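Local coordinates for serine proteinase inhibitor 1 (Myxoma virus, PDB 6BJ5) that inhibits serine proteases as a viral serpin and contributes to the virulence of myxoma virus, at the interface of chains A and B. Coordinates in Å, arbitrary orientation; residue numbers count along the deposited sequence, not the author numbering. Chains: chain A, Serine proteinase inhibitor 1; chain B, Serine proteinase inhibitor 1.

Contacts 1 and 2 lie on the two faces of the same sheet. Their C-alpha centres are about 10 Å apart. Both use strand 210-217 of chain A and strand 16-22 of chain B, whose side chains alternate. B:Phe18 and B:Ile20 in contact 1 face the long strands of chain A. Contact 2 faces the helices and adds strand 27-34 of chain B. B:Leu19 is shared, giving its backbone to contact 1 and its side chain mostly to contact 2. The two chains are pieces of one serpin polypeptide, parted in the reactive-centre region. The contacts therefore form the core of one fold, not a dimer interface.

Contact 1: the interface of chains A and B. Residues chain A 150, 205, 211-213, 299, 306; chain B 18-20.
A:Leu213 and B:Leu19 pair in an antiparallel beta-sheet, where strand 210-217 of chain A meets strand 16-22 of chain B. This fits the central B-sheet of the serpin fold. A:Leu213 N donates to B:Leu19 O at 2.8 Å. B:Leu19 N returns a bond to A:Leu213 O at 3.0 Å. The neighbouring bridge joins A:Met212 to B:Ile20.

A:Met212, B:Phe18 and B:Ile20 carry the side-chain packing. The A:Met212 chain runs out extended and then bends at its last torsion (chi3 -77°). This brings its methyl CE against two neighbours, B:Phe18 CD1 at 3.6 Å and B:Ile20 CG1 at 3.7 Å. B:Phe18 has CG between the backbone N and the carbonyl carbon (chi1 66°), which turns the ring toward strand 293-302. There A:Ile299 CD1 comes tip to tip, in the ring plane, and meets the edge at CE1 at 3.5 Å.

B:Ile20 divides its branches. CG2 faces the tip of A:Met150, a poorly ordered residue. CD1 lies 3.4 Å from the phenol oxygen OH of A:Tyr205, whose side chain crosses it at about a right angle. CD1 also meets the methyl CG2 of A:Thr306 end on. A:Tyr205 OH and A:Thr306 OG1 share a hydrogen bond of 3.0 Å, with OG1 in the plane of the tyrosine ring. This bond ties the two residues together beside B:Ile20.

The site joins strand 16-22 to the B-sheet and packs it under the large sheet A. A:Thr306 lies near the start of strand 305-314, which fits the inserted reactive-centre loop of a cleaved serpin.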
loop_
_atom_site.group_PDB
_atom_site.type_symbol
_atom_site.label_atom_id
_atom_site.label_comp_id
_atom_site.label_asym_id
_atom_site.label_seq_id
_atom_site.Cartn_x
_atom_site.Cartn_y
_atom_site.Cartn_z
ATOM N N MET A 150 8.465 -0.586 -6.072
ATOM C CA MET A 150 8.357 -1.437 -7.242
ATOM C C MET A 150 8.426 -0.555 -8.471
ATOM O O MET A 150 7.708 0.449 -8.552
ATOM C CB MET A 150 7.066 -2.238 -7.249
ATOM C CG MET A 150 6.996 -3.194 -8.403
ATOM S SD MET A 150 5.354 -3.856 -8.437
ATOM C CE MET A 150 4.465 -2.303 -8.298
ATOM N N TYR A 205 3.263 -7.912 -15.353
ATOM C CA TYR A 205 4.477 -7.128 -15.529
ATOM C C TYR A 205 5.541 -8.019 -16.139
ATOM O O TYR A 205 5.371 -9.232 -16.237
ATOM C CB TYR A 205 4.973 -6.548 -14.203
ATOM C CG TYR A 205 4.063 -5.493 -13.647
ATOM C CD1 TYR A 205 4.013 -4.228 -14.205
ATOM C CD2 TYR A 205 3.210 -5.788 -12.588
ATOM C CE1 TYR A 205 3.151 -3.285 -13.712
ATOM C CE2 TYR A 205 2.356 -4.860 -12.087
ATOM C CZ TYR A 205 2.321 -3.611 -12.655
ATOM O OH TYR A 205 1.452 -2.677 -12.156
ATOM N N ALA A 211 1.786 -8.549 -10.909
ATOM C CA ALA A 211 0.804 -8.253 -11.942
ATOM C C ALA A 211 -0.229 -7.280 -11.398
ATOM O O ALA A 211 -0.432 -7.178 -10.185
ATOM C CB ALA A 211 0.127 -9.536 -12.432
ATOM N N MET A 212 -0.931 -6.617 -12.312
ATOM C CA MET A 212 -2.001 -5.708 -11.932
ATOM C C MET A 212 -3.344 -6.340 -12.243
ATOM O O MET A 212 -3.590 -6.780 -13.366
ATOM C CB MET A 212 -1.875 -4.345 -12.611
ATOM C CG MET A 212 -3.029 -3.417 -12.247
ATOM S SD MET A 212 -2.908 -1.715 -12.842
ATOM C CE MET A 212 -1.714 -1.052 -11.678
ATOM N N LEU A 213 -4.180 -6.424 -11.229
ATOM C CA LEU A 213 -5.573 -6.767 -11.399
ATOM C C LEU A 213 -6.312 -5.458 -11.570
ATOM O O LEU A 213 -6.196 -4.562 -10.725
ATOM C CB LEU A 213 -6.097 -7.542 -10.189
ATOM C CG LEU A 213 -5.369 -8.863 -9.902
ATOM C CD1 LEU A 213 -5.930 -9.497 -8.663
ATOM C CD2 LEU A 213 -5.461 -9.823 -11.094
ATOM N N ILE A 299 1.720 5.936 -6.760
ATOM C CA ILE A 299 1.655 4.941 -7.828
ATOM C C ILE A 299 1.583 5.695 -9.148
ATOM O O ILE A 299 0.882 6.711 -9.257
ATOM C CB ILE A 299 0.461 3.960 -7.670
ATOM C CG1 ILE A 299 0.570 3.214 -6.333
ATOM C CG2 ILE A 299 0.466 2.886 -8.763
ATOM C CD1 ILE A 299 -0.596 2.353 -5.973
ATOM N N THR A 306 4.716 0.372 -14.535
ATOM C CA THR A 306 4.232 0.968 -13.292
ATOM C C THR A 306 5.380 1.256 -12.332
ATOM O O THR A 306 6.285 0.426 -12.162
ATOM C CB THR A 306 3.224 0.037 -12.610
ATOM O OG1 THR A 306 2.046 -0.074 -13.428
ATOM C CG2 THR A 306 2.851 0.563 -11.195
ATOM N N PHE B 18 -7.551 -0.971 -8.741
ATOM C CA PHE B 18 -6.438 -1.806 -9.157
ATOM C C PHE B 18 -5.742 -2.373 -7.925
ATOM O O PHE B 18 -5.751 -1.778 -6.844
ATOM C CB PHE B 18 -5.446 -1.054 -10.060
ATOM C CG PHE B 18 -4.737 0.051 -9.362
ATOM C CD1 PHE B 18 -3.560 -0.191 -8.686
ATOM C CD2 PHE B 18 -5.267 1.322 -9.348
ATOM C CE1 PHE B 18 -2.934 0.801 -8.016
ATOM C CE2 PHE B 18 -4.636 2.312 -8.679
ATOM C CZ PHE B 18 -3.468 2.056 -8.004
ATOM N N LEU B 19 -5.129 -3.535 -8.120
ATOM C CA LEU B 19 -4.423 -4.270 -7.083
ATOM C C LEU B 19 -3.138 -4.738 -7.735
ATOM O O LEU B 19 -3.183 -5.378 -8.790
ATOM C CB LEU B 19 -5.247 -5.470 -6.617
ATOM C CG LEU B 19 -6.642 -5.128 -6.105
ATOM C CD1 LEU B 19 -7.630 -6.015 -6.810
ATOM C CD2 LEU B 19 -6.711 -5.403 -4.658
ATOM N N ILE B 20 -2.003 -4.381 -7.162
ATOM C CA ILE B 20 -0.724 -4.904 -7.609
ATOM C C ILE B 20 -0.319 -5.967 -6.605
ATOM O O ILE B 20 -0.146 -5.665 -5.419
ATOM C CB ILE B 20 0.334 -3.803 -7.723
ATOM C CG1 ILE B 20 -0.049 -2.824 -8.834
ATOM C CG2 ILE B 20 1.698 -4.418 -7.968
ATOM C CD1 ILE B 20 0.883 -1.647 -8.953
#

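Contact 2: the interface of chains A and B. Residues chain A 20, 23, 37, 215, 223, 227, 235; chain B 17, 19, 28, 31.
B:Met31 of strand 27-34 reaches from the sheet into a group of apolar side chains on chain A, and packs on the ring of A:Phe23. From its CB, CG is anti to the carbonyl carbon (chi1 -69°), which carries the chain past A:Pro37 toward A:Phe23. A:Pro37 is the first residue of helix 37-49, and CD of its ring is 4.1 Å from B:Met31 CG. The sulfur SD comes next. It lies 3.7 Å from A:Phe23 CB, and CD1 of A:Leu20 approaches it from a side chain set roughly at right angles. The chain then bends at its last torsion (chi3 76°), which lays the methyl CE over one face of the A:Phe23 ring. This is a CH-pi contact. CE sits toward the rim rather than over the centre, and is 3.5 Å from A:Phe23 CD2. A:Leu227 CD1 also touches CE, at 3.6 Å.

B:Met17 points into the same apolar layer from strand 16-22. Its CE meets A:Phe23 CE2 at 4.0 Å, as the two side chains slide past each other in opposite directions. Its sulfur has looser contacts with A:Ile223 CG2 and A:Leu227 CG. The backbone of B:Met17 is paired with A:Val215 in both directions: A:Val215 N donates to B:Met17 O at 2.8 Å, and B:Met17 N donates to A:Val215 O.

The two branches of B:Leu19 take different partners. CD1 touches the indole atom CZ3 of A:Trp235 at 3.5 Å, while CD2 faces A:Leu227 CD1. B:Val28, on the same strand as B:Met31, packs CG1 against CG of the same A:Pro37 ring.

The site seats the chain B strands on the helices of chain A. It forms part of the hydrophobic core and likely stabilises the serpin fold.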
loop_
_atom_site.group_PDB
_atom_site.type_symbol
_atom_site.label_atom_id
_atom_site.label_comp_id
_atom_site.label_asym_id
_atom_site.label_seq_id
_atom_site.Cartn_x
_atom_site.Cartn_y
_atom_site.Cartn_z
ATOM N N LEU A 20 -5.128 -5.530 4.219
ATOM C CA LEU A 20 -6.066 -5.411 3.117
ATOM C C LEU A 20 -7.404 -4.845 3.571
ATOM O O LEU A 20 -8.036 -4.068 2.845
ATOM C CB LEU A 20 -6.265 -6.786 2.499
ATOM C CG LEU A 20 -7.065 -6.825 1.216
ATOM C CD1 LEU A 20 -6.172 -6.150 0.164
ATOM C CD2 LEU A 20 -7.418 -8.277 0.830
ATOM N N PHE A 23 -7.991 -0.837 3.686
ATOM C CA PHE A 23 -8.303 0.027 2.551
ATOM C C PHE A 23 -9.729 0.536 2.613
ATOM O O PHE A 23 -9.975 1.699 2.284
ATOM C CB PHE A 23 -8.054 -0.670 1.211
ATOM C CG PHE A 23 -8.255 0.258 0.021
ATOM C CD1 PHE A 23 -7.272 1.181 -0.334
ATOM C CD2 PHE A 23 -9.423 0.227 -0.716
ATOM C CE1 PHE A 23 -7.464 2.043 -1.382
ATOM C CE2 PHE A 23 -9.611 1.077 -1.764
ATOM C CZ PHE A 23 -8.634 1.991 -2.101
ATOM N N PRO A 37 -1.187 -2.329 1.335
ATOM C CA PRO A 37 -1.417 -3.320 2.398
ATOM C C PRO A 37 -0.148 -4.038 2.836
ATOM O O PRO A 37 0.013 -4.307 4.028
ATOM C CB PRO A 37 -2.445 -4.266 1.767
ATOM C CG PRO A 37 -2.362 -4.011 0.313
ATOM C CD PRO A 37 -2.029 -2.586 0.159
ATOM N N VAL A 215 -10.017 -3.897 -11.944
ATOM C CA VAL A 215 -11.386 -4.181 -11.542
ATOM C C VAL A 215 -12.251 -3.025 -12.025
ATOM O O VAL A 215 -12.098 -1.898 -11.533
ATOM C CB VAL A 215 -11.480 -4.335 -10.012
ATOM C CG1 VAL A 215 -12.912 -4.675 -9.549
ATOM C CG2 VAL A 215 -10.479 -5.388 -9.517
ATOM N N ILE A 223 -17.697 -2.813 -4.409
ATOM C CA ILE A 223 -16.496 -3.649 -4.494
ATOM C C ILE A 223 -15.591 -3.417 -3.291
ATOM O O ILE A 223 -14.982 -4.352 -2.759
ATOM C CB ILE A 223 -15.737 -3.380 -5.798
ATOM C CG1 ILE A 223 -16.594 -3.766 -6.990
ATOM C CG2 ILE A 223 -14.439 -4.165 -5.805
ATOM C CD1 ILE A 223 -16.965 -5.198 -6.965
ATOM N N LEU A 227 -14.064 -6.398 -0.612
ATOM C CA LEU A 227 -12.737 -6.888 -0.988
ATOM C C LEU A 227 -12.086 -7.654 0.158
ATOM O O LEU A 227 -11.920 -7.120 1.260
ATOM C CB LEU A 227 -11.837 -5.713 -1.397
ATOM C CG LEU A 227 -10.698 -5.906 -2.405
ATOM C CD1 LEU A 227 -9.386 -5.483 -1.833
ATOM C CD2 LEU A 227 -10.623 -7.320 -3.005
ATOM N N TRP A 235 -11.276 -14.378 -7.730
ATOM C CA TRP A 235 -10.949 -13.725 -8.993
ATOM C C TRP A 235 -9.879 -14.495 -9.740
ATOM O O TRP A 235 -10.027 -14.773 -10.930
ATOM C CB TRP A 235 -10.484 -12.286 -8.754
ATOM C CG TRP A 235 -11.549 -11.355 -8.300
ATOM C CD1 TRP A 235 -12.898 -11.541 -8.401
ATOM C CD2 TRP A 235 -11.359 -10.095 -7.645
ATOM N NE1 TRP A 235 -13.558 -10.468 -7.864
ATOM C CE2 TRP A 235 -12.640 -9.566 -7.389
ATOM C CE3 TRP A 235 -10.231 -9.358 -7.261
ATOM C CZ2 TRP A 235 -12.831 -8.320 -6.762
ATOM C CZ3 TRP A 235 -10.421 -8.116 -6.619
ATOM C CH2 TRP A 235 -11.710 -7.615 -6.378
ATOM N N MET B 17 -10.836 0.019 -9.695
ATOM C CA MET B 17 -9.917 -0.406 -8.651
ATOM C C MET B 17 -8.756 -1.165 -9.279
ATOM O O MET B 17 -8.946 -1.916 -10.242
ATOM C CB MET B 17 -10.637 -1.293 -7.609
ATOM C CG MET B 17 -9.701 -1.887 -6.571
ATOM S SD MET B 17 -10.511 -2.902 -5.327
ATOM C CE MET B 17 -11.195 -1.659 -4.252
ATOM N N LEU B 19 -5.129 -3.535 -8.120
ATOM C CA LEU B 19 -4.423 -4.270 -7.083
ATOM C C LEU B 19 -3.138 -4.738 -7.735
ATOM O O LEU B 19 -3.183 -5.378 -8.790
ATOM C CB LEU B 19 -5.247 -5.470 -6.617
ATOM C CG LEU B 19 -6.642 -5.128 -6.105
ATOM C CD1 LEU B 19 -7.630 -6.015 -6.810
ATOM C CD2 LEU B 19 -6.711 -5.403 -4.658
ATOM N N VAL B 28 -0.866 -8.904 -1.746
ATOM C CA VAL B 28 -1.216 -7.609 -2.329
ATOM C C VAL B 28 -0.180 -6.571 -1.892
ATOM O O VAL B 28 -0.080 -6.234 -0.711
ATOM C CB VAL B 28 -2.633 -7.180 -1.946
ATOM C CG1 VAL B 28 -2.998 -5.825 -2.619
ATOM C CG2 VAL B 28 -3.606 -8.303 -2.300
ATOM N N MET B 31 -2.503 -1.163 -3.816
ATOM C CA MET B 31 -3.891 -1.038 -4.202
ATOM C C MET B 31 -4.208 0.424 -4.426
ATOM O O MET B 31 -3.562 1.314 -3.863
ATOM C CB MET B 31 -4.854 -1.427 -3.101
ATOM C CG MET B 31 -4.981 -2.810 -2.666
ATOM S SD MET B 31 -6.197 -2.525 -1.367
ATOM C CE MET B 31 -7.698 -2.301 -2.325
#